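Local coordinates for methylthioribose-1-phosphate isomerase (Saccharomyces cerevisiae, PDB 1W2W), which catalyses the interconversion of methylthioribose-1-phosphate and methylthioribulose-1-phosphate in the methionine salvage pathway, at residues Asn114-Ile122 with Phe132-Leu143. Residues are numbered along the deposited sequence; the frame is centred on the assembly and turned at random.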
ATOM      1  N   ASN A 114      19.214 -10.641 -21.474  1.00 13.44           N
ATOM      2  CA  ASN A 114      20.646 -10.444 -21.617  1.00 12.79           C
ATOM      3  C   ASN A 114      21.448 -11.739 -21.453  1.00 14.71           C
ATOM      4  O   ASN A 114      22.402 -11.998 -22.197  1.00 14.42           O
ATOM      5  CB  ASN A 114      21.138  -9.341 -20.674  1.00 13.47           C
ATOM      6  CG  ASN A 114      20.748  -7.946 -21.162  1.00 14.61           C
ATOM      7  OD1 ASN A 114      20.446  -7.742 -22.346  1.00 14.25           O
ATOM      8  ND2 ASN A 114      20.752  -6.981 -20.247  1.00 13.09           N
ATOM      9  N   SER A 115      21.055 -12.557 -20.484  1.00 12.88           N
ATOM     10  CA  SER A 115      21.664 -13.862 -20.289  1.00 12.74           C
ATOM     11  C   SER A 115      21.307 -14.832 -21.414  1.00 13.30           C
ATOM     12  O   SER A 115      22.161 -15.581 -21.875  1.00 13.67           O
ATOM     13  CB  SER A 115      21.255 -14.462 -18.942  1.00 13.44           C
ATOM     14  OG  SER A 115      22.108 -13.996 -17.901  1.00 14.14           O
ATOM     15  N   LEU A 116      20.053 -14.852 -21.847  1.00 13.43           N
ATOM     16  CA  LEU A 116      19.673 -15.831 -22.870  1.00 15.49           C
ATOM     17  C   LEU A 116      20.353 -15.547 -24.212  1.00 16.74           C
ATOM     18  O   LEU A 116      20.681 -16.475 -24.953  1.00 16.60           O
ATOM     19  CB  LEU A 116      18.154 -15.919 -23.034  1.00 15.77           C
ATOM     20  CG  LEU A 116      17.410 -16.416 -21.787  1.00 16.51           C
ATOM     21  CD1 LEU A 116      15.913 -16.532 -22.060  1.00 17.86           C
ATOM     22  CD2 LEU A 116      17.977 -17.730 -21.243  1.00 17.32           C
ATOM     23  N   VAL A 117      20.574 -14.272 -24.519  1.00 17.00           N
ATOM     24  CA  VAL A 117      21.331 -13.884 -25.711  1.00 17.87           C
ATOM     25  C   VAL A 117      22.738 -14.480 -25.651  1.00 18.03           C
ATOM     26  O   VAL A 117      23.220 -15.068 -26.625  1.00 18.67           O
ATOM     27  CB  VAL A 117      21.406 -12.339 -25.857  1.00 17.82           C
ATOM     28  CG1 VAL A 117      22.485 -11.928 -26.861  1.00 19.19           C
ATOM     29  CG2 VAL A 117      20.040 -11.762 -26.232  1.00 18.18           C
ATOM     30  N   GLU A 118      23.384 -14.340 -24.498  1.00 16.65           N
ATOM     31  CA  GLU A 118      24.720 -14.871 -24.299  1.00 18.32           C
ATOM     32  C   GLU A 118      24.707 -16.394 -24.398  1.00 17.08           C
ATOM     33  O   GLU A 118      25.592 -16.978 -25.032  1.00 18.67           O
ATOM     34  CB  GLU A 118      25.300 -14.419 -22.957  1.00 18.85           C
ATOM     35  CG  GLU A 118      26.787 -14.705 -22.778  1.00 24.86           C
ATOM     36  CD  GLU A 118      27.622 -14.413 -24.015  1.00 29.51           C
ATOM     37  OE1 GLU A 118      27.510 -13.305 -24.586  1.00 31.73           O
ATOM     38  OE2 GLU A 118      28.402 -15.301 -24.413  1.00 31.89           O
ATOM     39  N   ILE A 119      23.708 -17.035 -23.792  1.00 16.57           N
ATOM     40  CA  ILE A 119      23.626 -18.498 -23.869  1.00 15.08           C
ATOM     41  C   ILE A 119      23.449 -18.952 -25.326  1.00 16.24           C
ATOM     42  O   ILE A 119      24.072 -19.935 -25.751  1.00 15.60           O
ATOM     43  CB  ILE A 119      22.518 -19.062 -22.964  1.00 15.64           C
ATOM     44  CG1 ILE A 119      22.878 -18.835 -21.490  1.00 14.46           C
ATOM     45  CG2 ILE A 119      22.272 -20.556 -23.280  1.00 13.54           C
ATOM     46  CD1 ILE A 119      21.724 -19.034 -20.509  1.00 16.69           C
ATOM     47  N   LYS A 120      22.618 -18.243 -26.086  1.00 15.86           N
ATOM     48  CA  LYS A 120      22.478 -18.544 -27.518  1.00 18.39           C
ATOM     49  C   LYS A 120      23.789 -18.391 -28.294  1.00 18.79           C
ATOM     50  O   LYS A 120      24.088 -19.192 -29.197  1.00 19.24           O
ATOM     51  CB  LYS A 120      21.390 -17.694 -28.167  1.00 16.38           C
ATOM     52  CG  LYS A 120      19.986 -18.155 -27.836  1.00 19.77           C
ATOM     53  CD  LYS A 120      18.970 -17.457 -28.715  1.00 21.58           C
ATOM     54  CE  LYS A 120      17.560 -17.861 -28.347  1.00 22.87           C
ATOM     55  NZ  LYS A 120      16.643 -17.379 -29.414  1.00 24.16           N
ATOM     56  N   ASN A 121      24.562 -17.363 -27.956  1.00 19.93           N
ATOM     57  CA  ASN A 121      25.880 -17.177 -28.559  1.00 20.98           C
ATOM     58  C   ASN A 121      26.825 -18.318 -28.216  1.00 20.85           C
ATOM     59  O   ASN A 121      27.608 -18.780 -29.058  1.00 20.62           O
ATOM     60  CB  ASN A 121      26.500 -15.853 -28.110  1.00 21.99           C
ATOM     61  CG  ASN A 121      25.902 -14.664 -28.830  1.00 24.90           C
ATOM     62  OD1 ASN A 121      25.345 -14.804 -29.923  1.00 27.13           O
ATOM     63  ND2 ASN A 121      26.004 -13.488 -28.222  1.00 28.92           N
ATOM     64  N   ILE A 122      26.757 -18.782 -26.972  1.00 20.05           N
ATOM     65  CA  ILE A 122      27.524 -19.954 -26.589  1.00 19.24           C
ATOM     66  C   ILE A 122      27.055 -21.181 -27.368  1.00 19.50           C
ATOM     67  O   ILE A 122      27.879 -21.958 -27.854  1.00 21.36           O
ATOM     68  CB  ILE A 122      27.457 -20.198 -25.077  1.00 19.03           C
ATOM     69  CG1 ILE A 122      28.181 -19.061 -24.344  1.00 18.51           C
ATOM     70  CG2 ILE A 122      28.121 -21.535 -24.729  1.00 19.58           C
ATOM     71  CD1 ILE A 122      27.944 -19.072 -22.840  1.00 18.64           C
ATOM     72  N   PHE A 132      28.780 -27.611 -25.266  1.00 18.43           N
ATOM     73  CA  PHE A 132      27.816 -26.619 -24.789  1.00 17.91           C
ATOM     74  C   PHE A 132      27.653 -26.727 -23.273  1.00 18.57           C
ATOM     75  O   PHE A 132      27.656 -25.718 -22.563  1.00 17.50           O
ATOM     76  CB  PHE A 132      26.467 -26.797 -25.485  1.00 17.50           C
ATOM     77  CG  PHE A 132      25.409 -25.834 -25.027  1.00 17.35           C
ATOM     78  CD1 PHE A 132      25.572 -24.462 -25.199  1.00 15.51           C
ATOM     79  CD2 PHE A 132      24.252 -26.296 -24.420  1.00 16.87           C
ATOM     80  CE1 PHE A 132      24.599 -23.572 -24.776  1.00 15.47           C
ATOM     81  CE2 PHE A 132      23.269 -25.406 -23.993  1.00 15.58           C
ATOM     82  CZ  PHE A 132      23.439 -24.051 -24.171  1.00 14.32           C
ATOM     83  N   ASP A 133      27.507 -27.960 -22.803  1.00 18.01           N
ATOM     84  CA  ASP A 133      27.350 -28.264 -21.384  1.00 19.46           C
ATOM     85  C   ASP A 133      28.497 -27.637 -20.586  1.00 19.14           C
ATOM     86  O   ASP A 133      28.284 -26.869 -19.641  1.00 18.01           O
ATOM     87  CB  ASP A 133      27.322 -29.796 -21.257  1.00 19.84           C
ATOM     88  CG  ASP A 133      26.984 -30.295 -19.867  1.00 21.22           C
ATOM     89  OD1 ASP A 133      27.302 -29.617 -18.870  1.00 20.42           O
ATOM     90  OD2 ASP A 133      26.399 -31.392 -19.691  1.00 22.06           O
ATOM     91  N   GLY A 134      29.726 -27.956 -20.977  1.00 18.84           N
ATOM     92  CA  GLY A 134      30.901 -27.434 -20.305  1.00 19.26           C
ATOM     93  C   GLY A 134      30.982 -25.918 -20.325  1.00 18.56           C
ATOM     94  O   GLY A 134      31.311 -25.302 -19.313  1.00 18.83           O
ATOM     95  N   SER A 135      30.679 -25.318 -21.474  1.00 17.49           N
ATOM     96  CA  SER A 135      30.793 -23.867 -21.619  1.00 17.49           C
ATOM     97  C   SER A 135      29.665 -23.153 -20.873  1.00 16.96           C
ATOM     98  O   SER A 135      29.861 -22.062 -20.330  1.00 15.35           O
ATOM     99  CB  SER A 135      30.768 -23.477 -23.099  1.00 18.66           C
ATOM    100  OG  SER A 135      31.876 -24.049 -23.784  1.00 20.19           O
ATOM    101  N   LEU A 136      28.486 -23.765 -20.861  1.00 15.14           N
ATOM    102  CA  LEU A 136      27.355 -23.221 -20.124  1.00 14.74           C
ATOM    103  C   LEU A 136      27.596 -23.275 -18.618  1.00 14.94           C
ATOM    104  O   LEU A 136      27.241 -22.330 -17.900  1.00 15.50           O
ATOM    105  CB  LEU A 136      26.056 -23.948 -20.495  1.00 14.63           C
ATOM    106  CG  LEU A 136      24.774 -23.458 -19.813  1.00 12.59           C
ATOM    107  CD1 LEU A 136      24.516 -21.978 -20.083  1.00 14.23           C
ATOM    108  CD2 LEU A 136      23.564 -24.304 -20.216  1.00 12.73           C
ATOM    109  N   TYR A 137      28.192 -24.368 -18.137  1.00 14.66           N
ATOM    110  CA  TYR A 137      28.596 -24.448 -16.737  1.00 14.27           C
ATOM    111  C   TYR A 137      29.516 -23.277 -16.392  1.00 14.78           C
ATOM    112  O   TYR A 137      29.321 -22.589 -15.381  1.00 15.04           O
ATOM    113  CB  TYR A 137      29.355 -25.749 -16.449  1.00 14.87           C
ATOM    114  CG  TYR A 137      29.907 -25.813 -15.035  1.00 13.38           C
ATOM    115  CD1 TYR A 137      29.082 -26.137 -13.958  1.00 14.67           C
ATOM    116  CD2 TYR A 137      31.251 -25.551 -14.775  1.00 13.37           C
ATOM    117  CE1 TYR A 137      29.589 -26.195 -12.655  1.00 14.17           C
ATOM    118  CE2 TYR A 137      31.754 -25.609 -13.489  1.00 15.14           C
ATOM    119  CZ  TYR A 137      30.923 -25.930 -12.439  1.00 14.67           C
ATOM    120  OH  TYR A 137      31.435 -25.990 -11.158  1.00 15.82           O
ATOM    121  N   ASN A 138      30.529 -23.065 -17.228  1.00 15.28           N
ATOM    122  CA  ASN A 138      31.429 -21.926 -17.021  1.00 16.25           C
ATOM    123  C   ASN A 138      30.645 -20.619 -17.025  1.00 16.33           C
ATOM    124  O   ASN A 138      30.894 -19.732 -16.196  1.00 16.54           O
ATOM    125  CB  ASN A 138      32.544 -21.895 -18.070  1.00 18.17           C
ATOM    126  CG  ASN A 138      33.555 -23.003 -17.857  1.00 19.89           C
ATOM    127  OD1 ASN A 138      33.566 -23.640 -16.803  1.00 24.85           O
ATOM    128  ND2 ASN A 138      34.400 -23.242 -18.850  1.00 23.16           N
ATOM    129  N   TYR A 139      29.697 -20.500 -17.949  1.00 14.67           N
ATOM    130  CA  TYR A 139      28.947 -19.254 -18.071  1.00 15.19           C
ATOM    131  C   TYR A 139      28.143 -18.967 -16.805  1.00 14.05           C
ATOM    132  O   TYR A 139      28.154 -17.836 -16.279  1.00 13.48           O
ATOM    133  CB  TYR A 139      28.005 -19.243 -19.284  1.00 15.20           C
ATOM    134  CG  TYR A 139      27.077 -18.049 -19.209  1.00 15.03           C
ATOM    135  CD1 TYR A 139      27.535 -16.781 -19.530  1.00 16.63           C
ATOM    136  CD2 TYR A 139      25.754 -18.189 -18.797  1.00 15.74           C
ATOM    137  CE1 TYR A 139      26.702 -15.681 -19.450  1.00 14.96           C
ATOM    138  CE2 TYR A 139      24.903 -17.085 -18.715  1.00 15.57           C
ATOM    139  CZ  TYR A 139      25.393 -15.836 -19.041  1.00 13.24           C
ATOM    140  OH  TYR A 139      24.603 -14.717 -18.983  1.00 13.90           O
ATOM    141  N   VAL A 140      27.427 -19.976 -16.320  1.00 13.28           N
ATOM    142  CA  VAL A 140      26.580 -19.746 -15.152  1.00 13.62           C
ATOM    143  C   VAL A 140      27.389 -19.464 -13.884  1.00 13.86           C
ATOM    144  O   VAL A 140      26.985 -18.634 -13.058  1.00 13.02           O
ATOM    145  CB  VAL A 140      25.509 -20.842 -14.939  1.00 13.60           C
ATOM    146  CG1 VAL A 140      24.666 -20.991 -16.196  1.00 15.15           C
ATOM    147  CG2 VAL A 140      26.130 -22.171 -14.524  1.00 13.82           C
ATOM    148  N   CYS A 141      28.536 -20.127 -13.732  1.00 13.36           N
ATOM    149  CA  CYS A 141      29.417 -19.832 -12.617  1.00 12.91           C
ATOM    150  C   CYS A 141      29.861 -18.379 -12.671  1.00 14.31           C
ATOM    151  O   CYS A 141      29.877 -17.692 -11.644  1.00 13.82           O
ATOM    152  CB  CYS A 141      30.635 -20.761 -12.604  1.00 13.49           C
ATOM    153  SG  CYS A 141      30.178 -22.443 -12.099  1.00 15.24           S
ATOM    154  N   GLU A 142      30.213 -17.921 -13.869  1.00 13.02           N
ATOM    155  CA  GLU A 142      30.696 -16.555 -14.042  1.00 14.52           C
ATOM    156  C   GLU A 142      29.582 -15.544 -13.807  1.00 13.98           C
ATOM    157  O   GLU A 142      29.802 -14.539 -13.127  1.00 13.38           O
ATOM    158  CB  GLU A 142      31.309 -16.364 -15.423  1.00 16.41           C
ATOM    159  CG  GLU A 142      32.679 -17.018 -15.527  1.00 20.92           C
ATOM    160  CD  GLU A 142      33.072 -17.301 -16.961  1.00 26.22           C
ATOM    161  OE1 GLU A 142      32.605 -16.560 -17.856  1.00 28.31           O
ATOM    162  OE2 GLU A 142      33.843 -18.267 -17.175  1.00 29.09           O
ATOM    163  N   LEU A 143      28.399 -15.821 -14.354  1.00 13.16           N
ATOM    164  CA  LEU A 143      27.224 -14.967 -14.144  1.00 12.33           C
ATOM    165  C   LEU A 143      26.968 -14.786 -12.642  1.00 13.26           C
ATOM    166  O   LEU A 143      26.798 -13.662 -12.140  1.00 11.16           O
ATOM    167  CB  LEU A 143      25.995 -15.565 -14.849  1.00 12.95           C
ATOM    168  CG  LEU A 143      24.640 -14.882 -14.600  1.00 11.22           C
ATOM    169  CD1 LEU A 143      24.577 -13.524 -15.295  1.00 12.00           C
ATOM    170  CD2 LEU A 143      23.466 -15.780 -15.000  1.00 12.97           C
TER
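The phenol of Y139 reaches across to segment 114-122 as a knob into the hole formed by S115, E118, I119 and I122. Its OH meets S115 OG at 2.8 Å in a hydrogen bond for which either hydroxyl could be the donor, the serine oxygen lying at the ring edge, near its plane. With CG anti to the backbone N (chi1 169°), the ring points across to 114-122. I122 CD1 packs on Y139 CB at 3.6 Å, E118 CG lies 3.5 Å from Y139 CE1, and I119 CG1 approaches the other ring flank at CE2. Cutting Y139 back to alanine is likely to open a gap among S115, E118, I119 and I122 and to take the phenol partner from S115 OG. Helices 111-124 and 129-168 are consecutive and form an antiparallel hairpin in the helical N-terminal part of this eIF-2B-related isomerase; the axes of 114-122 and 132-143 come within 10.4 Å, their N-to-C directions 151° apart. Nearer the hairpin turn, I122 CG2 touches both S135 CB (3.7 Å) and F132 CD1, while I119 CG2 meets the F132 ring edge at CZ (3.8 Å). I119 CG1 also touches L136 CD1. Beyond this layer, S61 of helix 53-73 touches S115 and I119, its L65 touches L136, and L95 of helix 88-103 packs on F132. S135 OG is hydrogen-bonded to A131 O one turn earlier.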